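Local coordinates for Lmo1340 protein (Listeria monocytogenes, PDB 4NLM), which is of unknown function but is probably a surface lipoprotein built around a YqgU-like six-bladed beta-propeller, at residues Y274-F279 with P325-E330; Q48-W53 with L334-Y339; N282-F287 with V305-T310. All blocks are in the same frame, centred on the assembly; numbering follows the deposited sequence. Where two conformers were deposited one is given.

Interaction 1 is centred about 7 Å from the chain centre, interaction 2 about 11 Å and interaction 3 about 16 Å. Interaction 3 is a within-sheet pairing, two neighbouring antiparallel strands joined by four backbone hydrogen bonds, with a polar amide-carboxylate contact beyond the paired strands, at N282 and D308. Interaction 1 has no direct backbone bonds: waters and side chains of D276, N278 and S328 join the loop 274-279 to strand 326-328. Interaction 2, the most buried, is mainly apolar packing between two separate sheets, with a single weak arginine bond at its exposed end. Interactions 1 and 2 share one sheet through strands 326-328 and 334-337, while the loop of interaction 1 bonds to strand 284-289 of interaction 3.

Interaction 1 (Y274-F279 with P325-E330); sequences YFDTNF and PILSYE
With its CG anti to the backbone N (chi1 168°), D276 swings its carboxylate across to S328, whose OG sits between its own N and carbonyl carbon (chi1 71°), a rotation that turns it toward D276 OD2. S328 OG donates to D276 OD2 at 2.6 Å, on the syn side and close to the carboxylate plane. The other oxygen, D276 OD1, takes S328 N at 2.9 Å, the N-H pointing almost straight at it (166°). N278 N also donates to this OD1, closing an Asx turn; the two amides approach from opposite faces of the carboxylate plane, which fixes its rotation. Three donors thus hold this buried group, which would be expected to stabilise its negative charge.

S328 OG is gripped a second time, by N278 ND2 at 3.1 Å, the oxygen lying in the amide plane. N278 is itself the centre of an inverse gamma turn. These links join the loop before strand 284-289 to strand 326-328 of the next sheet in the propeller, where the two segments run nearly parallel without a direct backbone hydrogen bond. Water fills that role: one molecule donates to F275 O and accepts from I326 N, and another accepts from T277 N and donates to I326 O at 2.7 Å. D276 on its other side pairs through its backbone with L285.

At the start of both segments P325 lies over one face of the Y274 ring, its CG 3.9 Å from the centroid and close to the ring normal, a CH-pi contact. I326 CG1 and CD1 pack on the F275-D276 backbone, CD1 3.7 Å from D276 N.

Interaction 2 (Q48-W53 with L334-Y339); sequences QRVVGW and LVLYGY
The indole of W53 carries L336 on one face: CD1 stands 3.7 Å from the centroid of the five-membered ring and 12° off its normal, a CH-pi contact, while L336 CG comes within 3.6 Å of W53 CE2, displaced toward the rim. V335 N lies at the ring edge, near its plane. The six-membered ring reaches farther along the opposing strand, where W53 CH2 touches L334 CB at 3.8 Å. A second flat group, the R49 guanidinium, meets Y339 O at its edge and in its plane. That hydrogen bond, from R49 NH2 at 3.0 Å, is weak because it is bent to 130°; a water accepting from R49 NH1 and donating weakly to the same Y339 O supplements it.

The L336 methyl also serves V50, whose CG1, anti to the backbone N (chi1 167°), lies 4.0 Å from L336 CD1. G52 brings its bare backbone to that methyl, the carbonyl carbon 3.8 Å from L336 CD1.

The strand axes are 8.2 Å apart and run nearly antiparallel, a spacing that indicates side-chain packing between sheets. At Q48 and R49 a classic beta bulge, both residues facing Q62, interrupts strand 47-55, an edge strand of its sheet. Strand 334-337 lies between 326-328 and 343-346 in the other sheet, and the W53 NE1 bond to L327 O ties the two sheets together.

Interaction 3 (N282-F287 with V305-T310); sequences NTFLTF and VKIDPT
L285 lays its CD2 methyl against K306 CB at 3.5 Å, the two side chains lying alongside one another on one face of the sheet. Its CG is anti to the carbonyl carbon (chi1 -62°); chi2 sets CD1 anti to CA, and the other methyl, CD2, is the one that meets the lysine. The lysine tail leaves the contact, running out straight beyond CG to a weak bond with T347 O. The opposite face carries F284, I307, T286 and V305: I307 CD1 approaches the F284 ring at its edge, 4.1 Å from CD2, and T286 CG2 meets V305 CG2 at 3.7 Å.

Four backbone hydrogen bonds establish the register. F284 and I307 exchange a pair, as do T286 and V305, and L285 with K306 forms the non-hydrogen-bonded pair between them. The bond from V305 N to T286 O, 2.9 Å, is almost straight at 177°. Strand 284-289 is an outer strand of a three-stranded antiparallel sheet, with 302-308 in the middle and 313-321 beyond, consistent with part of a propeller blade. The outer strand also bonds through its backbone to the loop of Y274 and D276, while the F284 ring meets F275 and F248.

Past the paired residues the contact turns polar. N282 ND2 donates to D308 OD1 at 3.1 Å, on the syn side but tilted out of the carboxylate plane, with the oxygen close to the amide plane although the amide and carboxylate planes stand 83° apart. A second bond to D308 OD2 is weak. The same D308 OD1 accepts from N311 N, and T310 CB lies 3.6 Å from N282 ND2, with T310 OG1 bonded to K281 O.

Interaction 1 (Y274-F279 with P325-E330)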
loop_
_atom_site.group_PDB
_atom_site.type_symbol
_atom_site.label_atom_id
_atom_site.label_comp_id
_atom_site.label_asym_id
_atom_site.label_seq_id
_atom_site.Cartn_x
_atom_site.Cartn_y
_atom_site.Cartn_z
ATOM N N TYR A 274 1.080 11.475 0.453
ATOM C CA TYR A 274 0.923 10.182 -0.155
ATOM C C TYR A 274 1.737 10.027 -1.446
ATOM O O TYR A 274 1.865 10.954 -2.247
ATOM C CB TYR A 274 -0.538 9.881 -0.480
ATOM C CG TYR A 274 -1.381 9.672 0.754
ATOM C CD1 TYR A 274 -1.230 8.514 1.509
ATOM C CD2 TYR A 274 -2.307 10.616 1.182
ATOM C CE1 TYR A 274 -1.976 8.312 2.657
ATOM C CE2 TYR A 274 -3.056 10.427 2.325
ATOM C CZ TYR A 274 -2.892 9.275 3.055
ATOM O OH TYR A 274 -3.637 9.105 4.205
ATOM N N PHE A 275 2.255 8.810 -1.662
ATOM C CA PHE A 275 2.877 8.408 -2.900
ATOM C C PHE A 275 2.269 7.084 -3.321
ATOM O O PHE A 275 1.714 6.341 -2.520
ATOM C CB PHE A 275 4.418 8.366 -2.817
ATOM C CG PHE A 275 4.957 7.367 -1.835
ATOM C CD1 PHE A 275 5.128 6.008 -2.175
ATOM C CD2 PHE A 275 5.338 7.786 -0.578
ATOM C CE1 PHE A 275 5.615 5.121 -1.233
ATOM C CE2 PHE A 275 5.824 6.884 0.356
ATOM C CZ PHE A 275 5.983 5.559 0.014
ATOM N N ASP A 276 2.400 6.774 -4.601
ATOM C CA ASP A 276 1.920 5.499 -5.157
ATOM C C ASP A 276 2.894 4.404 -4.805
ATOM O O ASP A 276 4.071 4.446 -5.167
ATOM C CB ASP A 276 1.817 5.666 -6.671
ATOM C CG ASP A 276 1.614 4.379 -7.434
ATOM O OD1 ASP A 276 1.000 3.437 -6.911
ATOM O OD2 ASP A 276 2.099 4.336 -8.591
ATOM N N THR A 277 2.430 3.415 -4.050
ATOM C CA THR A 277 3.285 2.310 -3.655
ATOM C C THR A 277 3.713 1.430 -4.814
ATOM O O THR A 277 4.690 0.710 -4.702
ATOM C CB THR A 277 2.564 1.474 -2.586
ATOM O OG1 THR A 277 1.320 1.023 -3.113
ATOM C CG2 THR A 277 2.352 2.273 -1.300
ATOM N N ASN A 278 3.016 1.530 -5.930
ATOM C CA ASN A 278 3.325 0.754 -7.090
ATOM C C ASN A 278 4.294 1.506 -8.014
ATOM O O ASN A 278 3.954 1.844 -9.144
ATOM C CB ASN A 278 2.019 0.433 -7.795
ATOM C CG ASN A 278 2.159 -0.701 -8.778
ATOM O OD1 ASN A 278 2.488 -1.858 -8.412
ATOM N ND2 ASN A 278 1.887 -0.398 -10.037
ATOM N N PHE A 279 5.462 1.860 -7.495
ATOM C CA PHE A 279 6.462 2.587 -8.267
ATOM C C PHE A 279 7.486 1.661 -8.906
ATOM O O PHE A 279 7.601 0.480 -8.550
ATOM C CB PHE A 279 7.148 3.660 -7.395
ATOM C CG PHE A 279 7.880 3.122 -6.194
ATOM C CD1 PHE A 279 9.178 2.616 -6.315
ATOM C CD2 PHE A 279 7.292 3.095 -4.945
ATOM C CE1 PHE A 279 9.846 2.161 -5.200
ATOM C CE2 PHE A 279 7.963 2.592 -3.859
ATOM C CZ PHE A 279 9.234 2.120 -3.989
ATOM N N PRO A 325 -4.767 9.054 -0.874
ATOM C CA PRO A 325 -4.065 7.888 -1.420
ATOM C C PRO A 325 -4.193 7.760 -2.928
ATOM O O PRO A 325 -5.215 8.095 -3.528
ATOM C CB PRO A 325 -4.741 6.732 -0.674
ATOM C CG PRO A 325 -5.139 7.308 0.644
ATOM C CD PRO A 325 -5.623 8.674 0.262
ATOM N N ILE A 326 -3.140 7.171 -3.504
ATOM C CA ILE A 326 -3.023 6.904 -4.947
ATOM C C ILE A 326 -2.405 5.531 -5.177
ATOM O O ILE A 326 -1.550 5.129 -4.435
ATOM C CB ILE A 326 -2.243 7.984 -5.692
ATOM C CG1 ILE A 326 -0.947 8.358 -4.953
ATOM C CG2 ILE A 326 -3.133 9.195 -5.952
ATOM C CD1 ILE A 326 -0.021 9.280 -5.760
ATOM N N LEU A 327 -2.874 4.868 -6.225
ATOM C CA LEU A 327 -2.348 3.520 -6.549
ATOM C C LEU A 327 -2.439 3.318 -8.051
ATOM O O LEU A 327 -3.517 3.300 -8.654
ATOM C CB LEU A 327 -3.181 2.461 -5.834
ATOM C CG LEU A 327 -2.727 1.029 -6.136
ATOM C CD1 LEU A 327 -1.333 0.732 -5.633
ATOM C CD2 LEU A 327 -3.736 0.064 -5.528
ATOM N N SER A 328 -1.290 3.030 -8.655
ATOM C CA SER A 328 -1.235 2.711 -10.062
ATOM C C SER A 328 -1.302 1.214 -10.295
ATOM O O SER A 328 -1.254 0.412 -9.382
ATOM C CB SER A 328 0.033 3.283 -10.701
ATOM O OG SER A 328 1.188 2.589 -10.282
ATOM N N TYR A 329 -1.438 0.884 -11.573
ATOM C CA TYR A 329 -1.414 -0.495 -12.042
ATOM C C TYR A 329 -0.041 -0.792 -12.673
ATOM O O TYR A 329 0.765 0.105 -12.854
ATOM C CB TYR A 329 -2.590 -0.762 -13.000
ATOM C CG TYR A 329 -2.633 -2.197 -13.489
ATOM C CD1 TYR A 329 -2.887 -3.235 -12.587
ATOM C CD2 TYR A 329 -2.373 -2.519 -14.817
ATOM C CE1 TYR A 329 -2.885 -4.547 -13.008
ATOM C CE2 TYR A 329 -2.351 -3.824 -15.240
ATOM C CZ TYR A 329 -2.618 -4.838 -14.335
ATOM O OH TYR A 329 -2.598 -6.150 -14.766
ATOM N N GLU A 330 0.263 -2.066 -12.925
ATOM C CA GLU A 330 1.519 -2.477 -13.495
ATOM C C GLU A 330 1.812 -1.780 -14.796
ATOM O O GLU A 330 2.977 -1.487 -15.073
ATOM C CB GLU A 330 1.473 -4.004 -13.716
ATOM C CG GLU A 330 2.708 -4.654 -14.242
ATOM C CD GLU A 330 3.758 -4.874 -13.208
ATOM O OE1 GLU A 330 3.506 -4.551 -12.053
ATOM O OE2 GLU A 330 4.828 -5.414 -13.559
HETATM O O HOH W 1 -0.967 6.511 -1.575
HETATM O O HOH W 2 -0.382 3.228 -2.970
#

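Interaction 2 (Q48-W53 with L334-Y339)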
loop_
_atom_site.group_PDB
_atom_site.type_symbol
_atom_site.label_atom_id
_atom_site.label_comp_id
_atom_site.label_asym_id
_atom_site.label_seq_id
_atom_site.Cartn_x
_atom_site.Cartn_y
_atom_site.Cartn_z
ATOM N N GLN A 48 -18.186 0.152 0.449
ATOM C CA GLN A 48 -17.130 0.163 1.463
ATOM C C GLN A 48 -15.895 0.830 0.848
ATOM O O GLN A 48 -15.426 1.860 1.291
ATOM C CB GLN A 48 -16.861 -1.233 2.031
ATOM C CG GLN A 48 -18.113 -1.874 2.591
ATOM C CD GLN A 48 -18.685 -1.052 3.730
ATOM O OE1 GLN A 48 -17.986 -0.745 4.695
ATOM N NE2 GLN A 48 -19.937 -0.662 3.604
ATOM N N ARG A 49 -15.319 0.218 -0.183
ATOM C CA ARG A 49 -14.206 0.814 -0.888
ATOM C C ARG A 49 -13.875 0.029 -2.142
ATOM O O ARG A 49 -14.329 -1.096 -2.326
ATOM C CB ARG A 49 -12.948 0.838 -0.020
ATOM C CG ARG A 49 -12.415 -0.561 0.310
ATOM C CD ARG A 49 -11.102 -0.550 1.073
ATOM N NE ARG A 49 -11.258 0.038 2.389
ATOM C CZ ARG A 49 -10.921 1.282 2.734
ATOM N NH1 ARG A 49 -11.126 1.675 3.972
ATOM N NH2 ARG A 49 -10.351 2.126 1.871
ATOM N N VAL A 50 -13.093 0.663 -3.029
ATOM C CA VAL A 50 -12.327 -0.061 -4.042
ATOM C C VAL A 50 -10.993 -0.393 -3.377
ATOM O O VAL A 50 -10.299 0.470 -2.879
ATOM C CB VAL A 50 -12.134 0.773 -5.303
ATOM C CG1 VAL A 50 -11.092 0.167 -6.226
ATOM C CG2 VAL A 50 -13.475 0.900 -6.018
ATOM N N VAL A 51 -10.635 -1.690 -3.378
ATOM C CA VAL A 51 -9.431 -2.106 -2.675
ATOM C C VAL A 51 -8.170 -1.814 -3.519
ATOM O O VAL A 51 -7.136 -1.435 -2.998
ATOM C CB VAL A 51 -9.516 -3.607 -2.366
ATOM C CG1 VAL A 51 -8.206 -4.139 -1.763
ATOM C CG2 VAL A 51 -10.687 -3.879 -1.443
ATOM N N GLY A 52 -8.285 -1.992 -4.822
ATOM C CA GLY A 52 -7.160 -1.812 -5.743
ATOM C C GLY A 52 -7.464 -2.362 -7.104
ATOM O O GLY A 52 -8.572 -2.746 -7.392
ATOM N N TRP A 53 -6.427 -2.407 -7.954
ATOM C CA TRP A 53 -6.548 -2.924 -9.293
ATOM C C TRP A 53 -6.482 -4.451 -9.309
ATOM O O TRP A 53 -5.717 -5.063 -8.571
ATOM C CB TRP A 53 -5.384 -2.440 -10.166
ATOM C CG TRP A 53 -5.388 -0.950 -10.370
ATOM C CD1 TRP A 53 -4.572 -0.051 -9.768
ATOM C CD2 TRP A 53 -6.178 -0.233 -11.288
ATOM N NE1 TRP A 53 -4.818 1.208 -10.241
ATOM C CE2 TRP A 53 -5.835 1.130 -11.151
ATOM C CE3 TRP A 53 -7.168 -0.586 -12.196
ATOM C CZ2 TRP A 53 -6.429 2.127 -11.918
ATOM C CZ3 TRP A 53 -7.781 0.392 -12.911
ATOM C CH2 TRP A 53 -7.403 1.743 -12.779
ATOM N N LEU A 334 -3.398 4.847 -15.713
ATOM C CA LEU A 334 -4.510 5.086 -14.808
ATOM C C LEU A 334 -4.098 4.860 -13.356
ATOM O O LEU A 334 -3.432 3.886 -13.020
ATOM C CB LEU A 334 -5.689 4.211 -15.171
ATOM C CG LEU A 334 -6.221 4.337 -16.576
ATOM C CD1 LEU A 334 -7.425 3.442 -16.753
ATOM C CD2 LEU A 334 -6.574 5.779 -16.916
ATOM N N VAL A 335 -4.617 5.738 -12.488
ATOM C CA VAL A 335 -4.237 5.720 -11.075
ATOM C C VAL A 335 -5.498 5.908 -10.243
ATOM O O VAL A 335 -6.269 6.856 -10.453
ATOM C CB VAL A 335 -3.244 6.858 -10.801
ATOM C CG1 VAL A 335 -2.952 7.021 -9.318
ATOM C CG2 VAL A 335 -1.966 6.666 -11.597
ATOM N N LEU A 336 -5.744 4.981 -9.327
ATOM C CA LEU A 336 -6.857 5.140 -8.373
ATOM C C LEU A 336 -6.485 6.238 -7.415
ATOM O O LEU A 336 -5.353 6.359 -6.984
ATOM C CB LEU A 336 -7.117 3.838 -7.638
ATOM C CG LEU A 336 -7.707 2.708 -8.499
ATOM C CD1 LEU A 336 -7.557 1.370 -7.792
ATOM C CD2 LEU A 336 -9.166 2.997 -8.823
ATOM N N TYR A 337 -7.503 7.005 -7.012
ATOM C CA TYR A 337 -7.315 8.154 -6.149
ATOM C C TYR A 337 -8.420 8.241 -5.106
ATOM O O TYR A 337 -9.586 8.068 -5.440
ATOM C CB TYR A 337 -7.336 9.449 -6.992
ATOM C CG TYR A 337 -7.321 10.750 -6.209
ATOM C CD1 TYR A 337 -6.230 11.120 -5.479
ATOM C CD2 TYR A 337 -8.428 11.601 -6.196
ATOM C CE1 TYR A 337 -6.189 12.290 -4.768
ATOM C CE2 TYR A 337 -8.427 12.790 -5.482
ATOM C CZ TYR A 337 -7.312 13.136 -4.760
ATOM O OH TYR A 337 -7.350 14.322 -4.031
ATOM N N GLY A 338 -8.016 8.552 -3.880
ATOM C CA GLY A 338 -8.971 8.831 -2.784
ATOM C C GLY A 338 -8.846 7.846 -1.666
ATOM O O GLY A 338 -8.347 6.719 -1.856
ATOM N N TYR A 339 -9.393 8.199 -0.509
ATOM C CA TYR A 339 -9.372 7.288 0.605
ATOM C C TYR A 339 -10.119 5.998 0.311
ATOM O O TYR A 339 -9.777 4.948 0.905
ATOM C CB TYR A 339 -9.953 7.960 1.874
ATOM C CG TYR A 339 -8.987 8.989 2.435
ATOM C CD1 TYR A 339 -7.851 8.578 3.125
ATOM C CD2 TYR A 339 -9.161 10.328 2.222
ATOM C CE1 TYR A 339 -6.925 9.475 3.585
ATOM C CE2 TYR A 339 -8.247 11.263 2.707
ATOM C CZ TYR A 339 -7.138 10.827 3.397
ATOM O OH TYR A 339 -6.204 11.701 3.883
HETATM O O HOH W 3 -10.045 4.489 4.184
#

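Interaction 3 (N282-F287 with V305-T310)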
loop_
_atom_site.group_PDB
_atom_site.type_symbol
_atom_site.label_atom_id
_atom_site.label_comp_id
_atom_site.label_asym_id
_atom_site.label_seq_id
_atom_site.Cartn_x
_atom_site.Cartn_y
_atom_site.Cartn_z
ATOM N N ASN A 282 11.019 3.900 -13.598
ATOM C CA ASN A 282 10.572 5.010 -14.448
ATOM C C ASN A 282 9.359 5.822 -14.016
ATOM O O ASN A 282 9.051 6.818 -14.678
ATOM C CB ASN A 282 10.283 4.491 -15.855
ATOM C CG ASN A 282 11.505 3.972 -16.564
ATOM O OD1 ASN A 282 11.600 2.812 -16.961
ATOM N ND2 ASN A 282 12.458 4.830 -16.695
ATOM N N THR A 283 8.684 5.398 -12.961
ATOM C CA THR A 283 7.463 6.087 -12.550
ATOM C C THR A 283 7.345 6.052 -11.047
ATOM O O THR A 283 7.212 4.993 -10.436
ATOM C CB THR A 283 6.183 5.461 -13.181
ATOM O OG1 THR A 283 6.271 5.447 -14.622
ATOM C CG2 THR A 283 4.942 6.214 -12.787
ATOM N N PHE A 284 7.405 7.241 -10.469
ATOM C CA PHE A 284 7.157 7.443 -9.048
ATOM C C PHE A 284 6.199 8.631 -8.945
ATOM O O PHE A 284 6.530 9.750 -9.306
ATOM C CB PHE A 284 8.423 7.714 -8.278
ATOM C CG PHE A 284 8.186 7.986 -6.824
ATOM C CD1 PHE A 284 7.875 6.969 -5.943
ATOM C CD2 PHE A 284 8.262 9.264 -6.325
ATOM C CE1 PHE A 284 7.640 7.213 -4.601
ATOM C CE2 PHE A 284 8.036 9.512 -4.972
ATOM C CZ PHE A 284 7.718 8.495 -4.122
ATOM N N LEU A 285 4.993 8.345 -8.500
ATOM C CA LEU A 285 3.938 9.381 -8.354
ATOM C C LEU A 285 3.799 9.791 -6.919
ATOM O O LEU A 285 3.680 8.946 -6.037
ATOM C CB LEU A 285 2.603 8.797 -8.783
ATOM C CG LEU A 285 2.475 8.335 -10.221
ATOM C CD1 LEU A 285 1.233 7.490 -10.443
ATOM C CD2 LEU A 285 2.460 9.527 -11.129
ATOM N N THR A 286 3.821 11.100 -6.675
ATOM C CA THR A 286 3.662 11.604 -5.312
ATOM C C THR A 286 3.000 12.961 -5.319
ATOM O O THR A 286 3.156 13.745 -6.262
ATOM C CB THR A 286 5.025 11.731 -4.592
ATOM O OG1 THR A 286 4.854 12.111 -3.230
ATOM C CG2 THR A 286 5.990 12.640 -5.319
ATOM N N PHE A 287 2.293 13.252 -4.239
ATOM C CA PHE A 287 1.887 14.620 -3.964
ATOM C C PHE A 287 3.082 15.376 -3.404
ATOM O O PHE A 287 3.964 14.818 -2.717
ATOM C CB PHE A 287 0.658 14.674 -3.022
ATOM C CG PHE A 287 -0.543 14.182 -3.703
ATOM C CD1 PHE A 287 -1.241 15.032 -4.560
ATOM C CD2 PHE A 287 -1.001 12.892 -3.536
ATOM C CE1 PHE A 287 -2.318 14.569 -5.259
ATOM C CE2 PHE A 287 -2.074 12.442 -4.227
ATOM C CZ PHE A 287 -2.759 13.292 -5.080
ATOM N N VAL A 305 2.716 14.952 -8.896
ATOM C CA VAL A 305 3.775 14.869 -9.874
ATOM C C VAL A 305 4.141 13.441 -10.166
ATOM O O VAL A 305 3.837 12.511 -9.416
ATOM C CB VAL A 305 5.031 15.601 -9.417
ATOM C CG1 VAL A 305 4.706 17.044 -9.076
ATOM C CG2 VAL A 305 5.708 14.876 -8.261
ATOM N N LYS A 306 4.720 13.298 -11.353
ATOM C CA LYS A 306 5.289 12.033 -11.821
ATOM C C LYS A 306 6.785 12.244 -12.016
ATOM O O LYS A 306 7.216 13.132 -12.771
ATOM C CB LYS A 306 4.582 11.518 -13.080
ATOM C CG LYS A 306 4.817 12.158 -14.421
ATOM C CD LYS A 306 4.114 11.323 -15.499
ATOM C CE LYS A 306 4.165 12.008 -16.859
ATOM N NZ LYS A 306 3.165 11.455 -17.813
ATOM N N ILE A 307 7.542 11.457 -11.274
ATOM C CA ILE A 307 8.986 11.490 -11.390
ATOM C C ILE A 307 9.466 10.225 -12.073
ATOM O O ILE A 307 9.010 9.125 -11.799
ATOM C CB ILE A 307 9.588 11.525 -9.980
ATOM C CG1 ILE A 307 9.224 12.871 -9.391
ATOM C CG2 ILE A 307 11.097 11.276 -9.963
ATOM C CD1 ILE A 307 9.408 12.864 -7.912
ATOM N N ASP A 308 10.368 10.399 -13.036
ATOM C CA ASP A 308 11.028 9.280 -13.690
ATOM C C ASP A 308 12.463 9.315 -13.161
ATOM O O ASP A 308 13.289 10.084 -13.631
ATOM C CB ASP A 308 11.013 9.432 -15.216
ATOM C CG ASP A 308 11.695 8.277 -15.947
ATOM O OD1 ASP A 308 12.522 7.575 -15.349
ATOM O OD2 ASP A 308 11.422 8.138 -17.143
ATOM N N PRO A 309 12.780 8.475 -12.158
ATOM C CA PRO A 309 14.104 8.596 -11.539
ATOM C C PRO A 309 15.245 8.161 -12.461
ATOM O O PRO A 309 16.352 8.664 -12.322
ATOM C CB PRO A 309 14.025 7.704 -10.301
ATOM C CG PRO A 309 12.828 6.872 -10.472
ATOM C CD PRO A 309 11.931 7.491 -11.498
ATOM N N THR A 310 14.977 7.225 -13.373
ATOM C CA THR A 310 16.013 6.794 -14.319
ATOM C C THR A 310 16.351 7.909 -15.306
ATOM O O THR A 310 17.532 8.184 -15.595
ATOM C CB THR A 310 15.570 5.495 -15.031
ATOM O OG1 THR A 310 15.469 4.462 -14.062
ATOM C CG2 THR A 310 16.576 5.032 -16.118
#